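Local coordinates for uncharacterized protein (Leptospirillum rubarum, PDB 3O2I) that is of unknown function but forms a two-chain assembly in which each subunit pairs a small antiparallel sheet with helices, at residues E62-S67 with H73-E78. Residues are numbered along the deposited sequence; the frame is centred on the assembly and turned at random.
Sequences EAFQRS and HLQILE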
loop_
_atom_site.group_PDB
_atom_site.type_symbol
_atom_site.label_atom_id
_atom_site.label_comp_id
_atom_site.label_asym_id
_atom_site.label_seq_id
_atom_site.Cartn_x
_atom_site.Cartn_y
_atom_site.Cartn_z
ATOM N N GLU B 62 -4.557 -20.318 -9.800
ATOM C CA GLU B 62 -4.360 -20.288 -11.245
ATOM C C GLU B 62 -2.875 -20.206 -11.575
ATOM O O GLU B 62 -2.357 -21.011 -12.344
ATOM C CB GLU B 62 -5.106 -19.120 -11.888
ATOM C CG GLU B 62 -6.595 -19.343 -12.100
ATOM C CD GLU B 62 -7.256 -18.173 -12.819
ATOM O OE1 GLU B 62 -6.685 -17.682 -13.821
ATOM O OE2 GLU B 62 -8.344 -17.737 -12.381
ATOM N N ALA B 63 -2.188 -19.230 -10.993
ATOM C CA ALA B 63 -0.748 -19.099 -11.200
ATOM C C ALA B 63 -0.003 -20.416 -10.935
ATOM O O ALA B 63 0.998 -20.720 -11.582
ATOM C CB ALA B 63 -0.185 -17.994 -10.321
ATOM N N PHE B 64 -0.489 -21.190 -9.972
ATOM C CA PHE B 64 0.241 -22.366 -9.512
ATOM C C PHE B 64 0.385 -23.452 -10.575
ATOM O O PHE B 64 1.044 -24.460 -10.349
ATOM C CB PHE B 64 -0.395 -22.930 -8.241
ATOM C CG PHE B 64 0.008 -22.199 -6.989
ATOM C CD1 PHE B 64 0.870 -21.110 -7.047
ATOM C CD2 PHE B 64 -0.464 -22.607 -5.755
ATOM C CE1 PHE B 64 1.245 -20.449 -5.896
ATOM C CE2 PHE B 64 -0.090 -21.950 -4.606
ATOM C CZ PHE B 64 0.763 -20.867 -4.678
ATOM N N GLN B 65 -0.206 -23.225 -11.741
ATOM C CA GLN B 65 -0.231 -24.239 -12.789
ATOM C C GLN B 65 0.915 -24.114 -13.786
ATOM O O GLN B 65 1.437 -25.112 -14.263
ATOM C CB GLN B 65 -1.584 -24.233 -13.497
ATOM C CG GLN B 65 -2.737 -24.400 -12.519
ATOM C CD GLN B 65 -4.082 -24.475 -13.198
ATOM O OE1 GLN B 65 -4.176 -24.743 -14.398
ATOM N NE2 GLN B 65 -5.141 -24.241 -12.432
ATOM N N ARG B 66 1.334 -22.892 -14.074
ATOM C CA ARG B 66 2.417 -22.699 -15.030
ATOM C C ARG B 66 3.751 -22.312 -14.390
ATOM O O ARG B 66 4.732 -22.076 -15.099
ATOM C CB ARG B 66 2.016 -21.685 -16.109
ATOM C CG ARG B 66 1.213 -20.496 -15.598
ATOM C CD ARG B 66 -0.112 -20.367 -16.347
ATOM N NE ARG B 66 -1.225 -20.962 -15.609
ATOM C CZ ARG B 66 -2.445 -21.140 -16.108
ATOM N NH1 ARG B 66 -3.395 -21.686 -15.359
ATOM N NH2 ARG B 66 -2.713 -20.778 -17.357
ATOM N N SER B 67 3.798 -22.257 -13.061
ATOM C CA SER B 67 5.037 -21.885 -12.376
ATOM C C SER B 67 5.744 -23.067 -11.721
ATOM O O SER B 67 5.133 -24.100 -11.460
ATOM C CB SER B 67 4.785 -20.796 -11.340
ATOM O OG SER B 67 5.545 -21.037 -10.173
ATOM N N HIS B 73 9.476 -17.476 -1.182
ATOM C CA HIS B 73 10.377 -16.358 -1.462
ATOM C C HIS B 73 10.765 -16.241 -2.945
ATOM O O HIS B 73 11.142 -15.161 -3.410
ATOM C CB HIS B 73 11.616 -16.384 -0.551
ATOM C CG HIS B 73 12.611 -17.450 -0.895
ATOM N ND1 HIS B 73 13.728 -17.204 -1.665
ATOM C CD2 HIS B 73 12.666 -18.761 -0.561
ATOM C CE1 HIS B 73 14.424 -18.320 -1.795
ATOM N NE2 HIS B 73 13.802 -19.280 -1.135
ATOM N N LEU B 74 10.662 -17.342 -3.686
ATOM C CA LEU B 74 10.897 -17.302 -5.128
ATOM C C LEU B 74 9.585 -17.406 -5.905
ATOM O O LEU B 74 9.405 -16.753 -6.941
ATOM C CB LEU B 74 11.860 -18.412 -5.564
ATOM C CG LEU B 74 13.278 -18.388 -4.983
ATOM C CD1 LEU B 74 14.073 -19.629 -5.394
ATOM C CD2 LEU B 74 14.010 -17.114 -5.389
ATOM N N GLN B 75 8.669 -18.228 -5.401
ATOM C CA GLN B 75 7.380 -18.423 -6.058
ATOM C C GLN B 75 6.578 -17.124 -6.145
ATOM O O GLN B 75 5.869 -16.896 -7.121
ATOM C CB GLN B 75 6.564 -19.493 -5.327
ATOM C CG GLN B 75 5.148 -19.666 -5.852
ATOM C CD GLN B 75 5.075 -20.595 -7.044
ATOM O OE1 GLN B 75 4.077 -20.621 -7.770
ATOM N NE2 GLN B 75 6.129 -21.381 -7.245
ATOM N N ILE B 76 6.692 -16.275 -5.124
ATOM C CA ILE B 76 5.950 -15.015 -5.103
ATOM C C ILE B 76 6.225 -14.227 -6.372
ATOM O O ILE B 76 5.312 -13.660 -6.964
ATOM C CB ILE B 76 6.266 -14.157 -3.865
ATOM C CG1 ILE B 76 5.305 -12.966 -3.789
ATOM C CG2 ILE B 76 7.721 -13.679 -3.872
ATOM C CD1 ILE B 76 5.415 -12.167 -2.491
ATOM N N LEU B 77 7.485 -14.225 -6.795
ATOM C CA LEU B 77 7.900 -13.557 -8.025
ATOM C C LEU B 77 7.138 -14.081 -9.234
ATOM O O LEU B 77 6.795 -13.321 -10.145
ATOM C CB LEU B 77 9.401 -13.740 -8.246
ATOM C CG LEU B 77 10.312 -13.149 -7.174
ATOM C CD1 LEU B 77 11.771 -13.394 -7.526
ATOM C CD2 LEU B 77 10.033 -11.648 -6.994
ATOM N N GLU B 78 6.873 -15.386 -9.232
ATOM C CA GLU B 78 6.222 -16.037 -10.366
ATOM C C GLU B 78 4.731 -15.721 -10.415
ATOM O O GLU B 78 4.194 -15.396 -11.471
ATOM C CB GLU B 78 6.468 -17.561 -10.335
ATOM C CG GLU B 78 7.942 -17.938 -10.174
ATOM C CD GLU B 78 8.275 -19.318 -10.730
ATOM O OE1 GLU B 78 9.088 -20.039 -10.101
ATOM O OE2 GLU B 78 7.727 -19.683 -11.794
#
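Gln75 brings its amide oxygen obliquely up to the Phe64 ring and to Ser67. Its OE1 lies 3.3 Å from Phe64 CD1, and the amide plane stands at 80° to the ring. CG sits anti to the backbone N (chi1 174°) and the chain then bends at chi2, which carries the amide out to Ser67 OG, 2.8 Å from Gln75 OE1. Glu78, one helical turn further on, comes to the same hydroxyl with OE2 at 3.0 Å from Ser67 OG; the small serine lets both long side chains converge on it. Here two consecutive helices, 53-63 and 72-87, are joined by a connecting loop, and the contact joins the C-terminal end of the first and the residues after it to the first turns of the second. Glutamine suits its place by offering a donor as well as an oxygen: NE2 gives to the Ser68 carbonyl, while Ser68 OG hydrogen-bonds to Glu78 OE1. Replacing Gln75 with a leucine would probably leave the Ser68 carbonyl without this donor and Ser67 OG without its amide neighbour, letting the loop shift. The aromatic ring of Phe64 suits a buried place: it also packs on Val79 and on Val109 of the second subunit, whose Lys106 donates to the Phe64 carbonyl.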